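PDB 4JZA: uncharacterized protein from Legionella longbeachae NSW150, which probably removes phosphate from phosphoinositide lipids, with an activity classed as that of a phosphatidylinositol-3-phosphatase, as part of its bacterium's interaction with the host. Local coordinates for residues Asp40-Phe45 against Asp96-Glu101; Ala46-Ser51 against Pro614-Ile619. One frame throughout, in Å; residues are numbered along the deposited sequence.

Contact 1 of 2, residues Asp40-Phe45 against Asp96-Glu101; sequences DYHRSF and DDLHKE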
ATOM      1  N   ASP A  40      21.997   3.070   9.139  1.00 54.03           N
ATOM      2  CA  ASP A  40      22.212   4.296   8.362  1.00 53.06           C
ATOM      3  C   ASP A  40      20.864   4.934   7.989  1.00 49.60           C
ATOM      4  O   ASP A  40      20.250   4.600   6.968  1.00 50.99           O
ATOM      5  CB  ASP A  40      23.020   3.965   7.109  1.00 51.01           C
ATOM      6  CG  ASP A  40      23.387   5.191   6.324  1.00 51.85           C
ATOM      7  OD1 ASP A  40      22.890   6.295   6.653  1.00 47.21           O
ATOM      8  OD2 ASP A  40      24.188   5.038   5.384  1.00 53.80           O
ATOM      9  N   TYR A  41      20.385   5.851   8.813  1.00 48.93           N
ATOM     10  CA  TYR A  41      19.056   6.391   8.563  1.00 48.09           C
ATOM     11  C   TYR A  41      19.050   7.374   7.372  1.00 46.03           C
ATOM     12  O   TYR A  41      18.044   7.503   6.691  1.00 44.59           O
ATOM     13  CB  TYR A  41      18.393   6.893   9.868  1.00 49.91           C
ATOM     14  CG  TYR A  41      17.814   5.725  10.699  1.00 54.19           C
ATOM     15  CD1 TYR A  41      16.773   4.902  10.179  1.00 54.93           C
ATOM     16  CD2 TYR A  41      18.331   5.395  11.980  1.00 53.00           C
ATOM     17  CE1 TYR A  41      16.255   3.824  10.909  1.00 52.15           C
ATOM     18  CE2 TYR A  41      17.815   4.318  12.703  1.00 51.62           C
ATOM     19  CZ  TYR A  41      16.782   3.545  12.164  1.00 49.32           C
ATOM     20  OH  TYR A  41      16.271   2.488  12.875  1.00 50.52           O
ATOM     21  N   HIS A  42      20.178   8.010   7.073  1.00 46.06           N
ATOM     22  CA  HIS A  42      20.274   8.766   5.831  1.00 46.93           C
ATOM     23  C   HIS A  42      20.020   7.915   4.586  1.00 42.27           C
ATOM     24  O   HIS A  42      19.383   8.366   3.638  1.00 40.02           O
ATOM     25  CB  HIS A  42      21.593   9.535   5.681  1.00 52.67           C
ATOM     26  CG  HIS A  42      21.611  10.395   4.458  1.00 60.73           C
ATOM     27  ND1 HIS A  42      22.054   9.937   3.224  1.00 65.70           N
ATOM     28  CD2 HIS A  42      21.113  11.640   4.246  1.00 62.02           C
ATOM     29  CE1 HIS A  42      21.872  10.887   2.319  1.00 69.16           C
ATOM     30  NE2 HIS A  42      21.291  11.925   2.912  1.00 66.91           N
ATOM     31  N   ARG A  43      20.477   6.684   4.592  1.00 42.63           N
ATOM     32  CA  ARG A  43      20.183   5.767   3.476  1.00 44.22           C
ATOM     33  C   ARG A  43      18.671   5.529   3.355  1.00 43.23           C
ATOM     34  O   ARG A  43      18.122   5.669   2.282  1.00 47.51           O
ATOM     35  CB  ARG A  43      20.929   4.412   3.621  1.00 45.44           C
ATOM     36  CG  ARG A  43      20.838   3.550   2.341  1.00 47.55           C
ATOM     37  CD  ARG A  43      21.576   2.212   2.409  1.00 46.35           C
ATOM     38  NE  ARG A  43      20.694   1.149   2.876  1.00 49.11           N
ATOM     39  CZ  ARG A  43      20.261   0.138   2.136  1.00 58.50           C
ATOM     40  NH1 ARG A  43      20.602   0.008   0.861  1.00 67.41           N
ATOM     41  NH2 ARG A  43      19.469  -0.758   2.671  1.00 62.98           N
ATOM     42  N   SER A  44      18.003   5.209   4.455  1.00 40.11           N
ATOM     43  CA  SER A  44      16.567   4.922   4.412  1.00 42.41           C
ATOM     44  C   SER A  44      15.771   6.137   3.932  1.00 43.46           C
ATOM     45  O   SER A  44      14.768   6.016   3.221  1.00 42.55           O
ATOM     46  CB  SER A  44      16.061   4.367   5.758  1.00 39.45           C
ATOM     47  OG  SER A  44      16.636   3.050   5.979  1.00 39.76           O
ATOM     48  N   PHE A  45      16.282   7.308   4.262  1.00 43.93           N
ATOM     49  CA  PHE A  45      15.665   8.562   3.850  1.00 45.97           C
ATOM     50  C   PHE A  45      15.760   8.791   2.332  1.00 45.10           C
ATOM     51  O   PHE A  45      14.774   9.064   1.656  1.00 49.01           O
ATOM     52  CB  PHE A  45      16.295   9.712   4.639  1.00 45.94           C
ATOM     53  CG  PHE A  45      15.993  11.034   4.086  1.00 45.55           C
ATOM     54  CD1 PHE A  45      14.813  11.646   4.383  1.00 44.94           C
ATOM     55  CD2 PHE A  45      16.885  11.650   3.249  1.00 46.26           C
ATOM     56  CE1 PHE A  45      14.514  12.860   3.838  1.00 41.73           C
ATOM     57  CE2 PHE A  45      16.598  12.859   2.707  1.00 42.70           C
ATOM     58  CZ  PHE A  45      15.408  13.450   3.003  1.00 42.64           C
ATOM     59  N   ASP A  96      15.357  12.457  13.353  1.00 50.94           N
ATOM     60  CA  ASP A  96      14.268  13.412  13.523  1.00 50.33           C
ATOM     61  C   ASP A  96      14.230  14.464  12.469  1.00 47.18           C
ATOM     62  O   ASP A  96      13.163  14.845  12.070  1.00 43.89           O
ATOM     63  CB  ASP A  96      14.410  14.170  14.839  1.00 62.21           C
ATOM     64  CG  ASP A  96      14.069  13.319  16.060  1.00 69.33           C
ATOM     65  OD1 ASP A  96      13.112  12.508  15.961  1.00 61.18           O
ATOM     66  OD2 ASP A  96      14.761  13.489  17.110  1.00 70.34           O
ATOM     67  N   ASP A  97      15.400  14.979  12.068  1.00 49.19           N
ATOM     68  CA  ASP A  97      15.497  16.042  11.057  1.00 48.43           C
ATOM     69  C   ASP A  97      15.096  15.435   9.748  1.00 45.17           C
ATOM     70  O   ASP A  97      14.358  16.021   9.005  1.00 42.00           O
ATOM     71  CB  ASP A  97      16.941  16.607  10.896  1.00 54.12           C
ATOM     72  CG  ASP A  97      17.594  17.058  12.230  1.00 55.70           C
ATOM     73  OD1 ASP A  97      17.034  17.906  12.925  1.00 53.68           O
ATOM     74  OD2 ASP A  97      18.680  16.550  12.581  1.00 63.65           O
ATOM     75  N   LEU A  98      15.628  14.250   9.461  1.00 45.88           N
ATOM     76  CA  LEU A  98      15.346  13.560   8.217  1.00 45.86           C
ATOM     77  C   LEU A  98      13.875  13.114   8.123  1.00 46.73           C
ATOM     78  O   LEU A  98      13.304  13.060   7.028  1.00 46.62           O
ATOM     79  CB  LEU A  98      16.263  12.359   8.045  1.00 47.71           C
ATOM     80  CG  LEU A  98      17.792  12.523   8.055  1.00 51.91           C
ATOM     81  CD1 LEU A  98      18.463  11.169   7.978  1.00 53.58           C
ATOM     82  CD2 LEU A  98      18.317  13.385   6.924  1.00 55.07           C
ATOM     83  N   HIS A  99      13.241  12.797   9.241  1.00 45.84           N
ATOM     84  CA  HIS A  99      11.845  12.407   9.153  1.00 45.72           C
ATOM     85  C   HIS A  99      11.032  13.631   8.778  1.00 45.27           C
ATOM     86  O   HIS A  99      10.017  13.528   8.083  1.00 43.03           O
ATOM     87  CB  HIS A  99      11.290  11.711  10.417  1.00 44.91           C
ATOM     88  CG  HIS A  99      10.069  10.904  10.119  1.00 45.19           C
ATOM     89  ND1 HIS A  99       8.803  11.460  10.071  1.00 44.45           N
ATOM     90  CD2 HIS A  99       9.929   9.626   9.691  1.00 44.21           C
ATOM     91  CE1 HIS A  99       7.934  10.555   9.664  1.00 40.60           C
ATOM     92  NE2 HIS A  99       8.591   9.432   9.432  1.00 43.08           N
ATOM     93  N   LYS A 100      11.516  14.799   9.166  1.00 45.17           N
ATOM     94  CA  LYS A 100      10.759  16.000   8.918  1.00 47.89           C
ATOM     95  C   LYS A 100      10.893  16.352   7.461  1.00 43.96           C
ATOM     96  O   LYS A 100       9.886  16.527   6.793  1.00 45.24           O
ATOM     97  CB  LYS A 100      11.167  17.149   9.833  1.00 57.14           C
ATOM     98  CG  LYS A 100      10.147  18.277   9.818  1.00 68.99           C
ATOM     99  CD  LYS A 100      10.340  19.281  10.944  1.00 82.25           C
ATOM    100  CE  LYS A 100       9.153  20.247  11.024  1.00 95.31           C
ATOM    101  NZ  LYS A 100       9.138  21.025  12.304  1.00 95.22           N
ATOM    102  N   GLU A 101      12.105  16.392   6.940  1.00 42.83           N
ATOM    103  CA  GLU A 101      12.295  16.511   5.494  1.00 46.79           C
ATOM    104  C   GLU A 101      11.450  15.502   4.668  1.00 46.84           C
ATOM    105  O   GLU A 101      10.822  15.852   3.675  1.00 49.27           O
ATOM    106  CB  GLU A 101      13.779  16.351   5.144  1.00 50.34           C
ATOM    107  CG  GLU A 101      14.632  17.554   5.529  1.00 54.75           C
ATOM    108  CD  GLU A 101      13.999  18.852   5.039  1.00 63.29           C
ATOM    109  OE1 GLU A 101      13.638  18.947   3.827  1.00 61.19           O
ATOM    110  OE2 GLU A 101      13.823  19.748   5.897  1.00 64.00           O
TER
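The helical parts of these two segments run almost exactly the same way, their axes 4° apart and 10.1 Å from each other at closest approach, with Phe45 and Leu98 nearest in register. Residues 41-45 form the first turn of helix 41-62, and Asp40 precedes it as N-cap: its OD1 accepts from Arg43 N at 3.2 Å, the N-H arriving from above the carboxylate plane. Leu98 does most of the bridging. Its CG lies beside its own backbone N and its chi2 is extended, so CD1 reaches the opposing backbone and stops 3.7 Å from His42 CA. The sister methyl, CD2, sits over one face of the Phe45 ring, offset toward the rim, and meets the edge of the His42 imidazole. This is parallel helix-helix packing: here the start of helix 41-62 and residues 96-101 of helix 95-116 pack side by side, and helix 74-87 falls between them in sequence. Phe45, with CG anti to its backbone N (chi1 166°), pushes its ring across the gap, bringing CD1 within 3.4 Å of Leu98 O and 4.0 Å of Leu98 CB. One turn further along, Glu101 gives only its aliphatic base, CB standing 3.8 Å from Phe45 CE1, while its chain bends at chi2 (-49°) and carries the carboxylate off to a salt bridge with Arg104. Tyr41 likewise turns its ring away, toward Asp646 and Ala650 of helix 643-652.

Contact 2 of 2, residues Ala46-Ser51 against Pro614-Ile619; sequences ARRVDS and PGSEGI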
ATOM      1  N   ALA A  46      16.943   8.672   1.788  1.00 43.13           N
ATOM      2  CA  ALA A  46      17.076   8.774   0.352  1.00 42.76           C
ATOM      3  C   ALA A  46      16.269   7.688  -0.379  1.00 44.00           C
ATOM      4  O   ALA A  46      15.749   7.922  -1.458  1.00 46.17           O
ATOM      5  CB  ALA A  46      18.546   8.665  -0.027  1.00 42.25           C
ATOM      6  N   ARG A  47      16.183   6.484   0.181  1.00 46.64           N
ATOM      7  CA  ARG A  47      15.473   5.414  -0.526  1.00 45.12           C
ATOM      8  C   ARG A  47      14.027   5.769  -0.590  1.00 40.48           C
ATOM      9  O   ARG A  47      13.423   5.578  -1.636  1.00 42.20           O
ATOM     10  CB  ARG A  47      15.652   3.997   0.067  1.00 43.38           C
ATOM     11  CG  ARG A  47      17.042   3.419  -0.058  1.00 43.78           C
ATOM     12  CD  ARG A  47      17.139   2.026   0.588  1.00 46.25           C
ATOM     13  NE  ARG A  47      17.023   1.094  -0.519  1.00 54.00           N
ATOM     14  CZ  ARG A  47      16.213   0.038  -0.592  1.00 54.12           C
ATOM     15  NH1 ARG A  47      15.438  -0.381   0.413  1.00 52.00           N
ATOM     16  NH2 ARG A  47      16.204  -0.647  -1.709  1.00 56.59           N
ATOM     17  N   ARG A  48      13.488   6.321   0.489  1.00 38.43           N
ATOM     18  CA  ARG A  48      12.045   6.610   0.540  1.00 38.74           C
ATOM     19  C   ARG A  48      11.698   7.783  -0.344  1.00 37.71           C
ATOM     20  O   ARG A  48      10.709   7.738  -1.059  1.00 38.47           O
ATOM     21  CB  ARG A  48      11.570   6.902   1.956  1.00 38.74           C
ATOM     22  CG  ARG A  48      10.084   6.699   2.162  1.00 37.64           C
ATOM     23  CD  ARG A  48       9.793   5.334   2.729  1.00 39.62           C
ATOM     24  NE  ARG A  48       8.408   5.000   2.571  1.00 38.40           N
ATOM     25  CZ  ARG A  48       7.874   4.587   1.442  1.00 41.06           C
ATOM     26  NH1 ARG A  48       8.637   4.412   0.388  1.00 44.35           N
ATOM     27  NH2 ARG A  48       6.574   4.336   1.360  1.00 42.22           N
ATOM     28  N   VAL A  49      12.506   8.826  -0.291  1.00 36.44           N
ATOM     29  CA  VAL A  49      12.318   9.923  -1.205  1.00 37.51           C
ATOM     30  C   VAL A  49      12.310   9.407  -2.638  1.00 39.57           C
ATOM     31  O   VAL A  49      11.374   9.680  -3.396  1.00 39.31           O
ATOM     32  CB  VAL A  49      13.392  11.022  -1.054  1.00 37.54           C
ATOM     33  CG1 VAL A  49      13.287  12.036  -2.180  1.00 37.67           C
ATOM     34  CG2 VAL A  49      13.226  11.764   0.257  1.00 35.97           C
ATOM     35  N   ASP A  50      13.339   8.653  -2.995  1.00 42.64           N
ATOM     36  CA  ASP A  50      13.518   8.194  -4.366  1.00 45.79           C
ATOM     37  C   ASP A  50      12.353   7.329  -4.785  1.00 41.72           C
ATOM     38  O   ASP A  50      11.805   7.484  -5.856  1.00 48.53           O
ATOM     39  CB  ASP A  50      14.868   7.464  -4.498  1.00 51.35           C
ATOM     40  CG  ASP A  50      15.131   6.885  -5.909  1.00 55.89           C
ATOM     41  OD1 ASP A  50      15.245   7.617  -6.919  1.00 66.41           O
ATOM     42  OD2 ASP A  50      15.272   5.666  -6.001  1.00 58.29           O
ATOM     43  N   SER A  51      11.915   6.449  -3.925  1.00 40.71           N
ATOM     44  CA  SER A  51      10.822   5.548  -4.308  1.00 39.92           C
ATOM     45  C   SER A  51       9.508   6.277  -4.556  1.00 37.97           C
ATOM     46  O   SER A  51       8.745   5.876  -5.421  1.00 40.25           O
ATOM     47  CB  SER A  51      10.616   4.469  -3.237  1.00 39.01           C
ATOM     48  OG  SER A  51       9.813   3.428  -3.721  1.00 38.49           O
ATOM     49  N   PRO A 614      10.646   0.849  -0.301  1.00 35.18           N
ATOM     50  CA  PRO A 614      12.024   1.245   0.059  1.00 35.67           C
ATOM     51  C   PRO A 614      12.156   2.492   0.921  1.00 37.76           C
ATOM     52  O   PRO A 614      11.464   3.473   0.718  1.00 38.65           O
ATOM     53  CB  PRO A 614      12.687   1.488  -1.289  1.00 34.34           C
ATOM     54  CG  PRO A 614      12.069   0.487  -2.162  1.00 36.58           C
ATOM     55  CD  PRO A 614      10.633   0.681  -1.837  1.00 37.31           C
ATOM     56  N   GLY A 615      13.090   2.435   1.865  1.00 40.22           N
ATOM     57  CA  GLY A 615      13.259   3.430   2.904  1.00 39.35           C
ATOM     58  C   GLY A 615      12.472   3.109   4.155  1.00 40.49           C
ATOM     59  O   GLY A 615      12.478   3.847   5.124  1.00 41.13           O
ATOM     60  N   SER A 616      11.815   1.968   4.133  1.00 40.77           N
ATOM     61  CA  SER A 616      10.969   1.533   5.223  1.00 37.50           C
ATOM     62  C   SER A 616      11.635   0.390   5.946  1.00 38.35           C
ATOM     63  O   SER A 616      10.983  -0.520   6.430  1.00 36.77           O
ATOM     64  CB  SER A 616       9.605   1.121   4.717  1.00 35.95           C
ATOM     65  OG  SER A 616       8.853   2.256   4.385  1.00 39.16           O
ATOM     66  N   GLU A 617      12.954   0.433   5.990  1.00 36.96           N
ATOM     67  CA  GLU A 617      13.713  -0.660   6.534  1.00 36.59           C
ATOM     68  C   GLU A 617      13.755  -0.554   8.033  1.00 37.14           C
ATOM     69  O   GLU A 617      14.604   0.106   8.598  1.00 41.47           O
ATOM     70  CB  GLU A 617      15.132  -0.611   5.989  1.00 35.67           C
ATOM     71  CG  GLU A 617      15.234  -0.952   4.516  1.00 35.34           C
ATOM     72  CD  GLU A 617      15.179   0.263   3.626  1.00 36.44           C
ATOM     73  OE1 GLU A 617      15.617   1.332   4.063  1.00 38.95           O
ATOM     74  OE2 GLU A 617      14.708   0.151   2.487  1.00 32.76           O
ATOM     75  N   GLY A 618      12.818  -1.242   8.667  1.00 38.15           N
ATOM     76  CA  GLY A 618      12.777  -1.380  10.128  1.00 38.02           C
ATOM     77  C   GLY A 618      11.828  -2.508  10.466  1.00 37.86           C
ATOM     78  O   GLY A 618      11.391  -3.183   9.559  1.00 41.76           O
ATOM     79  N   ILE A 619      11.514  -2.685  11.751  1.00 35.71           N
ATOM     80  CA  ILE A 619      10.607  -3.681  12.247  1.00 35.32           C
ATOM     81  C   ILE A 619       9.566  -3.011  13.138  1.00 36.32           C
ATOM     82  O   ILE A 619       9.859  -2.158  13.942  1.00 37.74           O
ATOM     83  CB  ILE A 619      11.372  -4.715  13.098  1.00 37.98           C
ATOM     84  CG1 ILE A 619      12.435  -5.457  12.265  1.00 38.29           C
ATOM     85  CG2 ILE A 619      10.429  -5.733  13.766  1.00 38.67           C
ATOM     86  CD1 ILE A 619      11.864  -6.142  11.054  1.00 40.59           C
TER
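Arg48 NH1 is held by two partners: it donates a hydrogen bond to Pro614 O at 3.0 Å and forms a salt bridge with Glu133 OE1. The hydrogen bond is moderately bent, at 138°, and comes from above the carbonyl plane rather than along a lone pair. A weaker CA-H...O contact puts Arg48 CA 3.2 Å from Pro614 O, and the bend at chi2 (96°) brings the guanidinium round to this carbonyl, which the CA already adjoins. Ser616 OG lies over one face of that guanidinium; although it is near NE, the angle is too poor for a hydrogen bond, and NE donates instead to Asp653 O. Gly615 makes the close approach possible, its CA 4.1 Å from Arg48 CA: a CB here would run into Arg48 CB and, at this left-handed phi (91°), would also be jammed against the preceding carbonyl O. Beside it, Arg47 packs CB 3.5 Å from Gly615 N and sets one face of its guanidinium over Pro614 CB. The edge of the same group meets the Glu617 carboxylate in a salt bridge from NH1 to OE2, modelled too short for its detail to be relied on. In the model OE2 also accepts from Gly615 N within the loop, though its position is less sure. Against the proline ring, Ser51 OG rests 3.4 Å from Pro614 CD and is hydrogen-bonded to the same Glu133 OE1. The buried loop, running between helices 604-612 and 622-625, is thus pressed onto helix 41-62, with Pro614 touching Leu137 of helix 122-140 and Arg48 touching Leu102 of helix 95-116.

Contacts 1 and 2 occupy successive turns of helix 41-62, their centres about 9 Å apart, and illustrate how one helix can serve two different neighbours. The segments alternate along the chain: 40-45, 46-51, 96-101, then 614-619. Contact 1 therefore joins helices near in sequence, whereas contact 2 brings in a loop more than 560 residues later. They touch where Ser44 OG and Glu617 OE1, 2.8 Å apart, form a probable hydrogen bond. Contact 1 lies farther from the chain's centre and is only partly buried; contact 2 is deeper. Contact 1 packs two N-terminal helices together, and contact 2 fastens the loop between helices 604-612 and 622-625 to the first of them.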